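Side-chain contact in 3-dehydroquinate dehydratase (Enterococcus faecalis, PDB 4PH6), which catalyses the cis-dehydration of 3-dehydroquinate to 3-dehydroshikimate, the third step of the chorismate pathway, through an imine intermediate: residues A[99-104]-A[128-133]. Numbering follows the deposited sequence.
Sequences NYFALY and DTLIHE
L130 of helix 124-136 sets its CD2 methyl against both F101 and Y104, one turn apart on helix 97-110; its CD1 methyl meets Y104 alone. All cross-contacts are apolar. CD2 of L130 does most of the touching. L130 CD2 lies 3.6 Å from Y104 CB and 3.7 Å from Y104 CD2, meeting the ring obliquely. CD1 of L130 reaches Y104 CB less closely, at 4.1 Å. The F101 touch is looser: its CD1 is 4.2 Å from L130 CD2. L130 CG stands anti to the backbone N (chi1 173°), which carries both methyls across to the other helix. The closest CA atoms across the contact are those of F101 and L130, 7.7 Å apart; L130 CD1 also comes within 4.1 Å of the backbone C of Y104.

The two helices are consecutive outer helices of the (beta/alpha)8 barrel, joined through strand 115-119. L130 and Y104 also pack on this strand, at I118 and L116. F101 has a further apolar neighbour in its own helix: CD2 of Y100 sits over the centre of its ring.

Y104 OH turns away from L130 and hydrogen-bonds to F84 N. The Y104 side chain is about 6 Å from that of R85, a residue predicted to bind 3-dehydroquinate.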
# COMPACT_ATOMS: atom_id res chain seq x y z
N ASN A 99 -25.41 -21.33 22.01
CA ASN A 99 -24.07 -21.61 22.52
C ASN A 99 -23.12 -20.44 22.29
O ASN A 99 -22.23 -20.18 23.10
CB ASN A 99 -23.50 -22.87 21.86
CG ASN A 99 -24.01 -24.15 22.52
OD1 ASN A 99 -24.34 -24.15 23.70
ND2 ASN A 99 -24.06 -25.23 21.75
N TYR A 100 -23.32 -19.72 21.20
CA TYR A 100 -22.52 -18.55 20.92
C TYR A 100 -22.69 -17.53 22.05
O TYR A 100 -21.71 -17.11 22.67
CB TYR A 100 -22.91 -17.94 19.57
CG TYR A 100 -22.17 -16.67 19.22
CD1 TYR A 100 -20.88 -16.71 18.71
CD2 TYR A 100 -22.77 -15.43 19.38
CE1 TYR A 100 -20.20 -15.54 18.39
CE2 TYR A 100 -22.10 -14.26 19.05
CZ TYR A 100 -20.82 -14.32 18.55
OH TYR A 100 -20.15 -13.16 18.22
N PHE A 101 -23.93 -17.17 22.35
CA PHE A 101 -24.18 -16.16 23.38
C PHE A 101 -23.95 -16.68 24.80
O PHE A 101 -23.53 -15.92 25.68
CB PHE A 101 -25.59 -15.60 23.24
CG PHE A 101 -25.72 -14.67 22.08
CD1 PHE A 101 -25.21 -13.39 22.14
CD2 PHE A 101 -26.34 -15.08 20.91
CE1 PHE A 101 -25.33 -12.53 21.08
CE2 PHE A 101 -26.46 -14.23 19.85
CZ PHE A 101 -25.96 -12.95 19.93
N ALA A 102 -24.20 -17.97 25.04
CA ALA A 102 -23.99 -18.55 26.37
C ALA A 102 -22.50 -18.55 26.76
O ALA A 102 -22.14 -18.25 27.91
CB ALA A 102 -24.56 -19.96 26.42
N LEU A 103 -21.64 -18.88 25.79
CA LEU A 103 -20.19 -18.87 25.99
C LEU A 103 -19.67 -17.49 26.36
O LEU A 103 -18.90 -17.33 27.31
CB LEU A 103 -19.47 -19.36 24.73
CG LEU A 103 -17.93 -19.36 24.76
CD1 LEU A 103 -17.36 -19.90 26.07
CD2 LEU A 103 -17.38 -20.16 23.58
N TYR A 104 -20.08 -16.50 25.58
CA TYR A 104 -19.66 -15.12 25.81
C TYR A 104 -20.14 -14.60 27.17
O TYR A 104 -19.38 -13.96 27.89
CB TYR A 104 -20.17 -14.22 24.68
CG TYR A 104 -19.30 -14.19 23.44
CD1 TYR A 104 -18.05 -14.82 23.41
CD2 TYR A 104 -19.70 -13.49 22.31
CE1 TYR A 104 -17.25 -14.76 22.27
CE2 TYR A 104 -18.92 -13.43 21.18
CZ TYR A 104 -17.69 -14.05 21.16
OH TYR A 104 -16.91 -13.98 20.02
N ASP A 128 -27.05 -7.07 22.12
CA ASP A 128 -27.11 -5.82 22.86
C ASP A 128 -27.06 -6.07 24.37
O ASP A 128 -26.34 -5.40 25.11
CB ASP A 128 -28.35 -5.02 22.48
CG ASP A 128 -28.21 -4.34 21.13
OD1 ASP A 128 -27.10 -4.37 20.57
OD2 ASP A 128 -29.21 -3.75 20.65
N THR A 129 -27.83 -7.06 24.82
CA THR A 129 -27.86 -7.39 26.24
C THR A 129 -26.47 -7.80 26.70
O THR A 129 -26.04 -7.43 27.78
CB THR A 129 -28.87 -8.52 26.54
OG1 THR A 129 -30.16 -8.13 26.06
CG2 THR A 129 -28.94 -8.80 28.04
N LEU A 130 -25.78 -8.57 25.86
CA LEU A 130 -24.41 -9.00 26.12
C LEU A 130 -23.43 -7.82 26.17
O LEU A 130 -22.57 -7.74 27.06
CB LEU A 130 -23.96 -10.00 25.05
CG LEU A 130 -22.49 -10.39 25.12
CD1 LEU A 130 -22.20 -11.15 26.43
CD2 LEU A 130 -22.09 -11.22 23.90
N ILE A 131 -23.58 -6.90 25.23
CA ILE A 131 -22.73 -5.71 25.18
C ILE A 131 -22.72 -4.94 26.51
O ILE A 131 -21.65 -4.61 27.03
CB ILE A 131 -23.18 -4.75 24.06
CG1 ILE A 131 -22.94 -5.39 22.69
CG2 ILE A 131 -22.43 -3.44 24.17
CD1 ILE A 131 -23.57 -4.64 21.53
N HIS A 132 -23.91 -4.67 27.06
CA HIS A 132 -24.01 -3.92 28.31
C HIS A 132 -23.46 -4.70 29.50
O HIS A 132 -22.87 -4.10 30.40
CB HIS A 132 -25.46 -3.51 28.59
CG HIS A 132 -26.03 -2.63 27.52
ND1 HIS A 132 -25.39 -1.50 27.07
CD2 HIS A 132 -27.16 -2.74 26.79
CE1 HIS A 132 -26.10 -0.95 26.11
NE2 HIS A 132 -27.19 -1.68 25.92
N GLU A 133 -23.65 -6.02 29.50
CA GLU A 133 -23.04 -6.84 30.55
C GLU A 133 -21.51 -6.87 30.43
O GLU A 133 -20.80 -6.83 31.43
CB GLU A 133 -23.61 -8.26 30.54
CG GLU A 133 -25.07 -8.37 30.98
CD GLU A 133 -25.34 -7.71 32.32
OE1 GLU A 133 -24.73 -8.13 33.33
OE2 GLU A 133 -26.15 -6.75 32.36